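PDB 5CYX: protein Cdhr2 from Mus musculus, which probably links adjacent microvilli through calcium-dependent binding of its extracellular cadherin repeats to CDHR5, and so controls microvillar packing on epithelial cells. Local coordinates for residues Asp97-Ile102 with Asp131-Thr136; Leu139-Ile144 with Ile160-Ser165; Ser178-Leu183 with Ser209-Asp214; Gln299-Glu304 with Glu313-Met318. One frame throughout, in Å; residues are numbered along the deposited sequence. Where two conformers were deposited one is given.

Contact 1: residues Asp97-Ile102 with Asp131-Thr136; sequences DRNDNI and DKDTGT. With CA (calcium ion), chain C; CA (calcium ion), chain D; CA (calcium ion), chain B.
Asp133 shares its carboxylate between two calcium ions: OD1 binds one at 2.4 Å, together with Asp97 OD1, Arg98 O and Asp100 OD1, while Asp133 OD2 binds another at 2.3 Å, beside Asn99 OD1, Asn101 O and both carboxylate oxygens of Asp131. Glu18 and Glu69 help to complete the first site, Ala137 O and Asp189 the second. The Asn99 amide also meets Lys199. Asp100 spans two ions as well, its OD2 reaching a third calcium at 2.2 Å. This is the calcium-binding junction of cadherins, where the DXNDN linker (Asp97-Asn101) leaving the first repeat meets the DXD loop (Asp131-Asp133) of the second. In the next shell, Asn101 grips Asp133 twice: its backbone N meets the syn lone pair of OD2 at 2.8 Å, and its ND2 reaches OD1 at 3.0 Å from above the carboxylate plane. An alanine at Asn101 would probably leave Asp133 OD1 without its amide donor and cost the water on the third calcium its hold on ND2. Asp131 OD1 takes Asp133 N on its anti lone pair, forming an Asx turn. With CG anti to the backbone N (chi1 -167°), Asp97 turns toward the loop, and its OD2 accepts from Thr134 N at 2.9 Å.

Contact 2: residues Leu139-Ile144 with Ile160-Ser165; sequences LVQYFI and ILENGS
Glu162 O is approached from two directions: the edge of the Tyr142 ring comes up in plane, CE1 at 3.1 Å, and a water donates to it at 2.8 Å while also donating to Val140 O. The carbonyl belongs to a type I turn, Leu161-Gly164, which joins strands 158-160 and 165-168 of the second cadherin repeat. Strand 140-148, an outer strand of its sheet within the chain, runs past this turn, and no direct hydrogen bond links the two segments. Tyr142, its CG anti to the carbonyl carbon (chi1 -59°), does most of the joining. Gly164 CA sits over the centre of one ring face, a CH-pi contact 3.6 Å from the centroid, while Val140 CG1 lies above the opposite face, toward the rim. A CB at Gly164 would press on Tyr142 CZ, and the positive phi of Gly164 (92°) would itself jam that atom against the preceding carbonyl. Outside the contact, Tyr142 OH bonds Ala129 N and so fixes the far end of the ring. Ile160 packs on the strand: its CD1 meets Tyr142 CB at 3.9 Å, its CG2 rests near Tyr142 O at 3.5 Å, and its CB touches Ile144 CG1 at 4.0 Å. Within the turn, Asn163 OD1 accepts from Ser165 N at 3.1 Å to form an Asx turn, the donor standing above the amide carbonyl plane.

Contact 3: residues Ser178-Leu183 with Ser209-Asp214; sequences SAFYQL and SISVID. With CA (calcium ion), chain E.
Tyr181 and Ile210 form an antiparallel hydrogen-bonded pair: Ile210 N donates to Tyr181 O at 2.7 Å and Tyr181 N to Ile210 O at 3.0 Å. A third bond, from Val212 N to Ala179 O at 2.9 Å, extends the pairing to the residue before strand 180-189. These are the two central strands of the four-stranded sheet in the second cadherin repeat, a Greek-key beta sandwich, and the sheet's two faces are filled unequally. On the face of Tyr181 and Ile210 the packing is close. Leu183 CD1 presses on Ile210 CD1 at 3.4 Å, tighter than usual for two methyls, and Val212 CG2 meets the edge of the Tyr181 ring at CE1, 3.9 Å away. Phe158 covers this side, stacking edge-to-face with Tyr181 and touching both Leu183 and Ile210. The other face, bearing Phe180, Gln182, Ser209 and Ser211, is looser and more exposed. There, in one of the two conformers of Phe180, CG stands anti to the backbone N (chi1 -175°) and the ring leans toward Ser209 CB, a contact that is doubtful for that reason. Just past the paired part, Asp214 OD1 binds calcium at 2.3 Å in a site shared with Glu116, Glu215, Asp217 and Asp250. The division of chemistry implies that apolar contacts and backbone bonds hold strand 209-213 within the second repeat, while Asp214, just beyond it, serves the calcium junction with the third.

Contact 4: residues Gln299-Glu304 with Glu313-Met318; sequences QVTATE and EAKASM. With CA (calcium ion), chain F.
Glu304 CG stands anti to its carbonyl carbon (chi1 -68°) and the chain continues extended (chi2 177°), carrying the carboxylate past the methyl of Ala314, whose CB lies 3.6 Å from Glu304 CD. Thr303 OG1 is likewise anti to the carbonyl carbon (chi1 -51°), 3.7 Å from Lys315 CG, and the two side chains run alongside each other in the same direction. Thr303 CG2 also reaches Lys315 CG, at 3.9 Å, and approaches Glu313 CD more loosely. An alanine at Thr303 would probably open a gap beside Lys315 CG and leave the lysine chain freer to turn. The strands form a beta hairpin in the third cadherin repeat, with Val300-Met318 and Ala302-Ala316 as doubly hydrogen-bonded antiparallel pairs. At its loop end, Glu304 N donates to Ala314 O at 2.9 Å, and a water spans Glu304 O and Ala314 N. On the inner face, Phe222 packs against Val300, Ala302 and Met318. Glu304 binds one calcium through both oxygens, OE1 at 2.4 Å and OE2 at 2.5 Å; Leu218 O, Asp248 and Asp250 join it. A backbone bond and a methyl beside the carboxylate thus probably help to position a bidentate ligand, tying the hairpin to the junction between the second and third repeats.

Overall arrangement
From the N terminus, contact 1 comes first: it closes the 28-residue span between linker 97-102 and loop 131-136, joining the first cadherin repeat to the second through calcium. Contact 2 closes 15 residues, bringing strand 140-148 against the turn after strand 158-160; it touches contact 1 where Val140 CG2 packs on Asp131 CB at 3.9 Å. Contact 3 closes 25, pairing strands 180-189 and 206-213, the former being the neighbour of strand 140-148 in the same sheet. Contact 4 closes the short hairpin loop of the third repeat, its centre about 63 Å from that of contact 1. All four lie in series, none nesting or crossing, and contacts 3 and 4 supply ligands at the second calcium junction.

Contact 1: residues Asp97-Ile102 with Asp131-Thr136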
loop_
_atom_site.group_PDB
_atom_site.type_symbol
_atom_site.label_atom_id
_atom_site.label_comp_id
_atom_site.label_asym_id
_atom_site.label_seq_id
_atom_site.Cartn_x
_atom_site.Cartn_y
_atom_site.Cartn_z
ATOM N N ASP A 97 3.518 -23.233 23.669
ATOM C CA ASP A 97 2.537 -22.908 22.661
ATOM C C ASP A 97 2.762 -23.791 21.425
ATOM O O ASP A 97 3.930 -24.034 21.019
ATOM C CB ASP A 97 2.634 -21.411 22.252
ATOM C CG ASP A 97 1.415 -20.937 21.426
ATOM O OD1 ASP A 97 0.323 -21.569 21.488
ATOM O OD2 ASP A 97 1.580 -19.948 20.664
ATOM N N ARG A 98 1.654 -24.292 20.868
ATOM C CA ARG A 98 1.704 -24.937 19.507
ATOM C C ARG A 98 0.579 -24.332 18.624
ATOM O O ARG A 98 -0.413 -23.704 19.150
ATOM C CB ARG A 98 1.580 -26.436 19.636
ATOM C CG ARG A 98 2.751 -27.113 20.331
ATOM C CD ARG A 98 3.859 -27.344 19.340
ATOM N NE ARG A 98 5.051 -27.920 19.941
ATOM C CZ ARG A 98 6.022 -27.253 20.539
ATOM N NH1 ARG A 98 7.062 -27.912 21.009
ATOM N NH2 ARG A 98 5.985 -25.938 20.689
ATOM N N ASN A 99 0.729 -24.451 17.308
ATOM C CA ASN A 99 -0.226 -23.857 16.399
ATOM C C ASN A 99 -1.519 -24.694 16.274
ATOM O O ASN A 99 -1.729 -25.390 15.246
ATOM C CB ASN A 99 0.384 -23.605 15.047
ATOM C CG ASN A 99 -0.425 -22.693 14.209
ATOM O OD1 ASN A 99 -1.390 -22.088 14.675
ATOM N ND2 ASN A 99 -0.072 -22.604 12.962
ATOM N N ASP A 100 -2.362 -24.606 17.310
ATOM C CA ASP A 100 -3.663 -25.291 17.337
ATOM C C ASP A 100 -4.806 -24.300 17.202
ATOM O O ASP A 100 -5.932 -24.708 17.346
ATOM C CB ASP A 100 -3.845 -26.080 18.659
ATOM C CG ASP A 100 -3.690 -25.159 19.932
ATOM O OD1 ASP A 100 -3.203 -24.017 19.834
ATOM O OD2 ASP A 100 -4.105 -25.547 21.022
ATOM N N ASN A 101 -4.563 -22.990 17.001
ATOM C CA ASN A 101 -5.737 -22.123 16.718
ATOM C C ASN A 101 -5.718 -21.578 15.299
ATOM O O ASN A 101 -4.634 -21.463 14.713
ATOM C CB ASN A 101 -5.888 -21.005 17.729
ATOM C CG ASN A 101 -6.373 -21.499 19.062
ATOM O OD1 ASN A 101 -7.571 -21.779 19.237
ATOM N ND2 ASN A 101 -5.475 -21.622 20.004
ATOM N N ILE A 102 -6.931 -21.333 14.755
ATOM C CA ILE A 102 -7.097 -20.681 13.447
ATOM C C ILE A 102 -7.447 -19.172 13.524
ATOM O O ILE A 102 -8.014 -18.693 14.533
ATOM C CB ILE A 102 -8.133 -21.348 12.534
ATOM C CG1 ILE A 102 -9.567 -21.266 13.131
ATOM C CG2 ILE A 102 -7.818 -22.831 12.309
ATOM C CD1 ILE A 102 -10.621 -21.796 12.175
ATOM N N ASP A 131 -6.086 -14.593 15.677
ATOM C CA ASP A 131 -5.641 -15.958 15.889
ATOM C C ASP A 131 -5.047 -15.976 17.278
ATOM O O ASP A 131 -4.103 -15.246 17.550
ATOM C CB ASP A 131 -4.586 -16.340 14.849
ATOM C CG ASP A 131 -4.127 -17.789 14.951
ATOM O OD1 ASP A 131 -3.799 -18.297 16.034
ATOM O OD2 ASP A 131 -4.004 -18.449 13.894
ATOM N N LYS A 132 -5.588 -16.835 18.130
ATOM C CA LYS A 132 -5.206 -16.849 19.555
ATOM C C LYS A 132 -3.813 -17.361 19.881
ATOM O O LYS A 132 -3.363 -17.179 20.998
ATOM C CB LYS A 132 -6.226 -17.632 20.351
ATOM C CG LYS A 132 -7.579 -16.946 20.319
ATOM C CD LYS A 132 -8.150 -16.809 21.716
ATOM C CE LYS A 132 -8.723 -18.136 22.225
ATOM N NZ LYS A 132 -8.609 -18.264 23.720
ATOM N N ASP A 133 -3.114 -17.994 18.927
ATOM C CA ASP A 133 -1.791 -18.479 19.225
ATOM C C ASP A 133 -0.852 -17.255 19.334
ATOM O O ASP A 133 -1.234 -16.135 19.003
ATOM C CB ASP A 133 -1.294 -19.505 18.189
ATOM C CG ASP A 133 -2.263 -20.699 18.066
ATOM O OD1 ASP A 133 -2.679 -21.249 19.123
ATOM O OD2 ASP A 133 -2.660 -20.951 16.931
ATOM N N THR A 134 0.368 -17.516 19.797
ATOM C CA THR A 134 1.388 -16.492 20.026
ATOM C C THR A 134 2.573 -16.729 19.076
ATOM O O THR A 134 2.851 -17.868 18.714
ATOM C CB THR A 134 1.871 -16.614 21.480
ATOM O OG1 THR A 134 0.774 -16.339 22.388
ATOM C CG2 THR A 134 3.050 -15.606 21.785
ATOM N N GLY A 135 3.306 -15.689 18.694
ATOM C CA GLY A 135 4.384 -15.857 17.740
ATOM C C GLY A 135 3.825 -15.997 16.328
ATOM O O GLY A 135 2.696 -15.546 16.036
ATOM N N THR A 136 4.630 -16.559 15.424
ATOM C CA THR A 136 4.218 -16.622 14.022
ATOM C C THR A 136 2.960 -17.462 13.905
ATOM O O THR A 136 2.206 -17.302 12.971
ATOM C CB THR A 136 5.306 -17.183 13.086
ATOM O OG1 THR A 136 5.633 -18.490 13.522
ATOM C CG2 THR A 136 6.615 -16.276 13.183
HETATM CA CA CA C . -1.692 -22.522 20.852
HETATM CA CA CA D . -2.693 -20.175 14.729
HETATM CA CA CA B . -4.471 -24.544 22.923
HETATM O O HOH W 1 -6.650 -23.972 21.928
HETATM O O HOH W 2 -8.016 -18.197 17.045
#

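Contact 2: residues Leu139-Ile144 with Ile160-Ser165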
loop_
_atom_site.group_PDB
_atom_site.type_symbol
_atom_site.label_atom_id
_atom_site.label_comp_id
_atom_site.label_asym_id
_atom_site.label_seq_id
_atom_site.Cartn_x
_atom_site.Cartn_y
_atom_site.Cartn_z
ATOM N N LEU A 139 0.272 -14.876 13.916
ATOM C CA LEU A 139 0.496 -13.701 13.105
ATOM C C LEU A 139 -0.265 -13.908 11.783
ATOM O O LEU A 139 0.121 -14.785 10.932
ATOM C CB LEU A 139 1.998 -13.578 12.825
ATOM C CG LEU A 139 2.466 -12.292 12.149
ATOM C CD1 LEU A 139 2.052 -11.073 12.988
ATOM C CD2 LEU A 139 3.980 -12.328 11.992
ATOM N N VAL A 140 -1.299 -13.080 11.608
ATOM C CA VAL A 140 -2.268 -13.228 10.554
ATOM C C VAL A 140 -1.852 -12.553 9.228
ATOM O O VAL A 140 -1.363 -11.432 9.224
ATOM C CB VAL A 140 -3.648 -12.736 11.029
ATOM C CG1 VAL A 140 -4.695 -13.041 9.974
ATOM C CG2 VAL A 140 -4.013 -13.441 12.337
ATOM N N GLN A 141 -1.988 -13.286 8.122
ATOM C CA GLN A 141 -1.805 -12.770 6.772
ATOM C C GLN A 141 -3.130 -12.931 6.056
ATOM O O GLN A 141 -3.906 -13.842 6.402
ATOM C CB GLN A 141 -0.738 -13.583 6.008
ATOM C CG GLN A 141 0.508 -13.913 6.819
ATOM C CD GLN A 141 1.729 -14.236 5.952
ATOM O OE1 GLN A 141 2.749 -14.775 6.436
ATOM N NE2 GLN A 141 1.659 -13.876 4.680
ATOM N N TYR A 142 -3.381 -12.067 5.075
ATOM C CA TYR A 142 -4.606 -12.077 4.289
ATOM C C TYR A 142 -4.400 -12.362 2.817
ATOM O O TYR A 142 -3.401 -11.968 2.244
ATOM C CB TYR A 142 -5.293 -10.724 4.398
ATOM C CG TYR A 142 -5.618 -10.389 5.826
ATOM C CD1 TYR A 142 -4.678 -9.751 6.643
ATOM C CD2 TYR A 142 -6.870 -10.702 6.369
ATOM C CE1 TYR A 142 -4.984 -9.462 7.972
ATOM C CE2 TYR A 142 -7.172 -10.423 7.676
ATOM C CZ TYR A 142 -6.258 -9.781 8.469
ATOM O OH TYR A 142 -6.577 -9.508 9.774
ATOM N N PHE A 143 -5.415 -12.957 2.199
ATOM C CA PHE A 143 -5.356 -13.348 0.783
ATOM C C PHE A 143 -6.695 -13.148 0.116
ATOM O O PHE A 143 -7.739 -13.429 0.725
ATOM C CB PHE A 143 -4.988 -14.828 0.616
ATOM C CG PHE A 143 -3.754 -15.189 1.287
ATOM C CD1 PHE A 143 -2.514 -15.077 0.616
ATOM C CD2 PHE A 143 -3.778 -15.593 2.607
ATOM C CE1 PHE A 143 -1.341 -15.401 1.283
ATOM C CE2 PHE A 143 -2.607 -15.889 3.284
ATOM C CZ PHE A 143 -1.372 -15.798 2.609
ATOM N N ILE A 144 -6.650 -12.650 -1.121
ATOM C CA ILE A 144 -7.797 -12.598 -1.983
ATOM C C ILE A 144 -7.805 -13.890 -2.774
ATOM O O ILE A 144 -6.918 -14.098 -3.591
ATOM C CB ILE A 144 -7.777 -11.388 -2.940
ATOM C CG1 ILE A 144 -7.965 -10.096 -2.132
ATOM C CG2 ILE A 144 -8.896 -11.506 -3.987
ATOM C CD1 ILE A 144 -7.657 -8.851 -2.936
ATOM N N ILE A 160 -4.783 -6.832 -1.320
ATOM C CA ILE A 160 -4.965 -6.830 0.097
ATOM C C ILE A 160 -3.643 -6.706 0.817
ATOM O O ILE A 160 -2.622 -7.235 0.381
ATOM C CB ILE A 160 -5.784 -8.065 0.569
ATOM C CG1 ILE A 160 -6.338 -7.785 1.948
ATOM C CG2 ILE A 160 -4.920 -9.330 0.528
ATOM C CD1 ILE A 160 -7.640 -8.533 2.241
ATOM N N LEU A 161 -3.665 -5.950 1.883
ATOM C CA LEU A 161 -2.456 -5.642 2.680
ATOM C C LEU A 161 -2.415 -6.560 3.888
ATOM O O LEU A 161 -3.446 -7.113 4.333
ATOM C CB LEU A 161 -2.498 -4.185 3.191
ATOM C CG LEU A 161 -2.509 -3.032 2.196
ATOM C CD1 LEU A 161 -2.634 -1.700 2.953
ATOM C CD2 LEU A 161 -1.241 -3.036 1.351
ATOM N N GLU A 162 -1.248 -6.641 4.486
ATOM C CA GLU A 162 -1.027 -7.426 5.693
ATOM C C GLU A 162 -1.977 -7.059 6.868
ATOM O O GLU A 162 -2.297 -7.910 7.652
ATOM C CB GLU A 162 0.443 -7.276 6.109
ATOM C CG GLU A 162 1.406 -7.943 5.117
ATOM C CD GLU A 162 1.748 -9.358 5.531
ATOM O OE1 GLU A 162 2.206 -9.500 6.684
ATOM O OE2 GLU A 162 1.552 -10.319 4.738
ATOM N N ASN A 163 -2.377 -5.781 6.989
ATOM C CA ASN A 163 -3.348 -5.347 8.053
ATOM C C ASN A 163 -4.825 -5.651 7.716
ATOM O O ASN A 163 -5.735 -5.279 8.480
ATOM C CB ASN A 163 -3.235 -3.843 8.308
ATOM C CG ASN A 163 -3.647 -3.012 7.099
ATOM O OD1 ASN A 163 -3.875 -3.522 6.012
ATOM N ND2 ASN A 163 -3.729 -1.726 7.281
ATOM N N GLY A 164 -5.102 -6.265 6.565
ATOM C CA GLY A 164 -6.506 -6.640 6.232
ATOM C C GLY A 164 -7.295 -5.602 5.431
ATOM O O GLY A 164 -8.484 -5.805 5.147
ATOM N N SER A 165 -6.633 -4.485 5.078
ATOM C CA SER A 165 -7.205 -3.503 4.154
ATOM C C SER A 165 -7.085 -3.912 2.684
ATOM O O SER A 165 -5.969 -4.183 2.205
ATOM C CB SER A 165 -6.566 -2.140 4.328
ATOM O OG SER A 165 -7.070 -1.552 5.500
HETATM O O HOH W 3 -2.060 -9.024 10.242
#

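Contact 3: residues Ser178-Leu183 with Ser209-Asp214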
loop_
_atom_site.group_PDB
_atom_site.type_symbol
_atom_site.label_atom_id
_atom_site.label_comp_id
_atom_site.label_asym_id
_atom_site.label_seq_id
_atom_site.Cartn_x
_atom_site.Cartn_y
_atom_site.Cartn_z
ATOM N N SER A 178 -18.065 -3.158 -14.376
ATOM C CA SER A 178 -19.039 -3.890 -13.605
ATOM C C SER A 178 -19.593 -2.975 -12.517
ATOM O O SER A 178 -18.852 -2.207 -11.918
ATOM C CB SER A 178 -18.413 -5.127 -12.960
ATOM O OG SER A 178 -19.373 -5.843 -12.200
ATOM N N ALA A 179 -20.884 -3.120 -12.260
ATOM C CA ALA A 179 -21.553 -2.458 -11.152
ATOM C C ALA A 179 -21.319 -3.166 -9.806
ATOM O O ALA A 179 -21.647 -2.619 -8.756
ATOM C CB ALA A 179 -23.047 -2.399 -11.449
ATOM N N PHE A 180 -20.787 -4.388 -9.841
ATOM C CA PHE A 180 -20.683 -5.222 -8.644
ATOM C C PHE A 180 -19.478 -6.160 -8.710
ATOM O O PHE A 180 -19.077 -6.616 -9.789
ATOM C CB PHE A 180 -21.989 -6.030 -8.440
ATOM C CG PHE A 180 -22.036 -6.850 -7.162
ATOM C CD1 PHE A 180 -22.444 -6.285 -5.959
ATOM C CD2 PHE A 180 -21.721 -8.210 -7.177
ATOM C CE1 PHE A 180 -22.510 -7.048 -4.800
ATOM C CE2 PHE A 180 -21.780 -8.972 -6.020
ATOM C CZ PHE A 180 -22.168 -8.392 -4.833
ATOM N N TYR A 181 -18.911 -6.431 -7.546
ATOM C CA TYR A 181 -17.894 -7.440 -7.370
ATOM C C TYR A 181 -18.152 -8.159 -6.053
ATOM O O TYR A 181 -18.644 -7.574 -5.104
ATOM C CB TYR A 181 -16.472 -6.879 -7.374
ATOM C CG TYR A 181 -16.094 -6.085 -8.615
ATOM C CD1 TYR A 181 -16.348 -4.727 -8.681
ATOM C CD2 TYR A 181 -15.467 -6.699 -9.718
ATOM C CE1 TYR A 181 -16.076 -4.015 -9.802
ATOM C CE2 TYR A 181 -15.165 -5.990 -10.854
ATOM C CZ TYR A 181 -15.455 -4.658 -10.896
ATOM O OH TYR A 181 -15.174 -3.914 -11.996
ATOM N N GLN A 182 -17.798 -9.428 -6.031
ATOM C CA GLN A 182 -17.755 -10.211 -4.852
ATOM C C GLN A 182 -16.366 -10.813 -4.748
ATOM O O GLN A 182 -15.928 -11.565 -5.620
ATOM C CB GLN A 182 -18.784 -11.343 -4.908
ATOM C CG GLN A 182 -18.813 -12.137 -3.610
ATOM C CD GLN A 182 -19.654 -13.390 -3.744
ATOM O OE1 GLN A 182 -20.851 -13.287 -3.884
ATOM N NE2 GLN A 182 -19.035 -14.557 -3.702
ATOM N N LEU A 183 -15.716 -10.528 -3.640
ATOM C CA LEU A 183 -14.387 -11.007 -3.358
ATOM C C LEU A 183 -14.529 -12.099 -2.330
ATOM O O LEU A 183 -15.259 -11.915 -1.336
ATOM C CB LEU A 183 -13.539 -9.894 -2.758
ATOM C CG LEU A 183 -12.988 -8.769 -3.602
ATOM C CD1 LEU A 183 -14.052 -7.932 -4.256
ATOM C CD2 LEU A 183 -12.143 -7.894 -2.689
ATOM N N SER A 209 -18.884 -8.209 -0.634
ATOM C CA SER A 209 -19.709 -7.709 -1.712
ATOM C C SER A 209 -19.526 -6.217 -1.881
ATOM O O SER A 209 -19.806 -5.447 -0.952
ATOM C CB SER A 209 -21.174 -7.990 -1.401
ATOM O OG SER A 209 -21.332 -9.389 -1.259
ATOM N N ILE A 210 -19.054 -5.812 -3.067
ATOM C CA ILE A 210 -18.821 -4.403 -3.385
ATOM C C ILE A 210 -19.803 -3.856 -4.406
ATOM O O ILE A 210 -19.813 -4.353 -5.514
ATOM C CB ILE A 210 -17.377 -4.203 -3.875
ATOM C CG1 ILE A 210 -16.400 -4.759 -2.828
ATOM C CG2 ILE A 210 -17.089 -2.729 -4.137
ATOM C CD1 ILE A 210 -15.002 -4.850 -3.306
ATOM N N SER A 211 -20.634 -2.858 -4.051
ATOM C CA SER A 211 -21.439 -2.133 -5.050
ATOM C C SER A 211 -20.672 -0.893 -5.569
ATOM O O SER A 211 -20.165 -0.125 -4.798
ATOM C CB SER A 211 -22.801 -1.712 -4.510
ATOM O OG SER A 211 -23.393 -2.817 -3.879
ATOM N N VAL A 212 -20.607 -0.731 -6.886
ATOM C CA VAL A 212 -20.037 0.449 -7.487
ATOM C C VAL A 212 -21.141 1.401 -7.830
ATOM O O VAL A 212 -22.119 1.000 -8.485
ATOM C CB VAL A 212 -19.289 0.096 -8.777
ATOM C CG1 VAL A 212 -18.557 1.336 -9.310
ATOM C CG2 VAL A 212 -18.319 -1.045 -8.498
ATOM N N ILE A 213 -20.980 2.644 -7.403
ATOM C CA ILE A 213 -21.943 3.716 -7.593
ATOM C C ILE A 213 -21.584 4.486 -8.844
ATOM O O ILE A 213 -20.431 4.948 -9.036
ATOM C CB ILE A 213 -21.915 4.676 -6.380
ATOM C CG1 ILE A 213 -22.434 3.965 -5.129
ATOM C CG2 ILE A 213 -22.679 5.980 -6.639
ATOM C CD1 ILE A 213 -22.127 4.748 -3.847
ATOM N N ASP A 214 -22.567 4.628 -9.710
ATOM C CA ASP A 214 -22.390 5.310 -10.975
ATOM C C ASP A 214 -22.362 6.816 -10.702
ATOM O O ASP A 214 -23.245 7.366 -9.988
ATOM C CB ASP A 214 -23.502 4.950 -11.957
ATOM C CG ASP A 214 -23.157 5.288 -13.396
ATOM O OD1 ASP A 214 -21.993 5.790 -13.708
ATOM O OD2 ASP A 214 -24.049 5.022 -14.216
HETATM CA CA CA E . -20.419 7.144 -14.762
HETATM O O HOH W 4 -19.509 5.145 -15.668
#

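Contact 4: residues Gln299-Glu304 with Glu313-Met318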
loop_
_atom_site.group_PDB
_atom_site.type_symbol
_atom_site.label_atom_id
_atom_site.label_comp_id
_atom_site.label_asym_id
_atom_site.label_seq_id
_atom_site.Cartn_x
_atom_site.Cartn_y
_atom_site.Cartn_z
ATOM N N GLN A 299 -28.135 21.650 -36.620
ATOM C CA GLN A 299 -27.371 21.056 -35.529
ATOM C C GLN A 299 -28.170 21.095 -34.205
ATOM O O GLN A 299 -28.523 22.166 -33.724
ATOM C CB GLN A 299 -26.049 21.779 -35.329
ATOM C CG GLN A 299 -25.065 20.989 -34.469
ATOM C CD GLN A 299 -23.808 21.773 -34.181
ATOM O OE1 GLN A 299 -23.880 22.933 -33.784
ATOM N NE2 GLN A 299 -22.649 21.155 -34.390
ATOM N N VAL A 300 -28.402 19.912 -33.636
ATOM C CA VAL A 300 -29.048 19.726 -32.364
ATOM C C VAL A 300 -28.014 19.312 -31.311
ATOM O O VAL A 300 -27.203 18.384 -31.511
ATOM C CB VAL A 300 -30.180 18.684 -32.464
ATOM C CG1 VAL A 300 -30.739 18.346 -31.089
ATOM C CG2 VAL A 300 -31.292 19.213 -33.352
ATOM N N THR A 301 -28.085 20.011 -30.181
ATOM C CA THR A 301 -27.217 19.781 -29.043
ATOM C C THR A 301 -28.105 19.279 -27.917
ATOM O O THR A 301 -29.140 19.870 -27.661
ATOM C CB THR A 301 -26.514 21.087 -28.623
ATOM O OG1 THR A 301 -25.642 21.496 -29.677
ATOM C CG2 THR A 301 -25.710 20.915 -27.355
ATOM N N ALA A 302 -27.709 18.160 -27.313
ATOM C CA ALA A 302 -28.372 17.567 -26.170
ATOM C C ALA A 302 -27.479 17.806 -24.975
ATOM O O ALA A 302 -26.294 17.574 -25.045
ATOM C CB ALA A 302 -28.566 16.074 -26.391
ATOM N N THR A 303 -28.066 18.240 -23.872
ATOM C CA THR A 303 -27.339 18.593 -22.657
ATOM C C THR A 303 -28.072 17.955 -21.472
ATOM O O THR A 303 -29.292 18.107 -21.330
ATOM C CB THR A 303 -27.313 20.126 -22.463
ATOM O OG1 THR A 303 -26.861 20.766 -23.661
ATOM C CG2 THR A 303 -26.417 20.521 -21.334
ATOM N N GLU A 304 -27.327 17.244 -20.631
ATOM C CA GLU A 304 -27.864 16.688 -19.408
ATOM C C GLU A 304 -28.256 17.826 -18.491
ATOM O O GLU A 304 -27.717 18.919 -18.577
ATOM C CB GLU A 304 -26.872 15.740 -18.744
ATOM C CG GLU A 304 -26.665 14.481 -19.577
ATOM C CD GLU A 304 -25.630 13.512 -19.038
ATOM O OE1 GLU A 304 -25.265 13.567 -17.861
ATOM O OE2 GLU A 304 -25.219 12.612 -19.777
ATOM N N GLU A 313 -20.912 20.978 -18.257
ATOM C CA GLU A 313 -22.009 20.431 -19.046
ATOM C C GLU A 313 -21.631 19.147 -19.769
ATOM O O GLU A 313 -20.570 19.053 -20.351
ATOM C CB GLU A 313 -22.511 21.438 -20.069
ATOM C CG GLU A 313 -23.035 22.696 -19.428
ATOM C CD GLU A 313 -23.826 23.550 -20.376
ATOM O OE1 GLU A 313 -23.566 23.504 -21.589
ATOM O OE2 GLU A 313 -24.725 24.268 -19.891
ATOM N N ALA A 314 -22.532 18.163 -19.688
ATOM C CA ALA A 314 -22.418 16.896 -20.374
ATOM C C ALA A 314 -23.330 17.025 -21.570
ATOM O O ALA A 314 -24.562 17.092 -21.410
ATOM C CB ALA A 314 -22.865 15.765 -19.461
ATOM N N LYS A 315 -22.714 17.071 -22.751
ATOM C CA LYS A 315 -23.371 17.421 -24.009
ATOM C C LYS A 315 -22.991 16.485 -25.124
ATOM O O LYS A 315 -21.958 15.839 -25.077
ATOM C CB LYS A 315 -22.939 18.810 -24.484
ATOM C CG LYS A 315 -23.233 19.966 -23.530
ATOM C CD LYS A 315 -22.784 21.291 -24.145
ATOM C CE LYS A 315 -21.269 21.425 -24.124
ATOM N NZ LYS A 315 -20.832 22.576 -24.955
ATOM N N ALA A 316 -23.809 16.483 -26.158
ATOM C CA ALA A 316 -23.466 15.865 -27.443
ATOM C C ALA A 316 -24.240 16.594 -28.510
ATOM O O ALA A 316 -25.268 17.230 -28.219
ATOM C CB ALA A 316 -23.810 14.387 -27.455
ATOM N N SER A 317 -23.745 16.521 -29.740
ATOM C CA SER A 317 -24.357 17.243 -30.836
ATOM C C SER A 317 -24.421 16.438 -32.117
ATOM O O SER A 317 -23.653 15.506 -32.315
ATOM C CB SER A 317 -23.612 18.552 -31.083
ATOM O OG SER A 317 -22.284 18.288 -31.464
ATOM N N MET A 318 -25.369 16.798 -32.975
ATOM C CA MET A 318 -25.394 16.260 -34.322
ATOM C C MET A 318 -26.304 17.064 -35.198
ATOM O O MET A 318 -27.115 17.861 -34.706
ATOM C CB MET A 318 -25.861 14.809 -34.346
ATOM C CG MET A 318 -27.328 14.630 -33.970
ATOM S SD MET A 318 -27.517 12.846 -33.872
ATOM C CE MET A 318 -29.210 12.690 -34.281
HETATM CA CA CA F . -23.945 11.566 -17.945
HETATM O O HOH W 5 -24.769 18.864 -18.263
HETATM O O HOH W 6 -22.261 13.266 -17.077
HETATM O O HOH W 7 -25.180 11.479 -15.778
#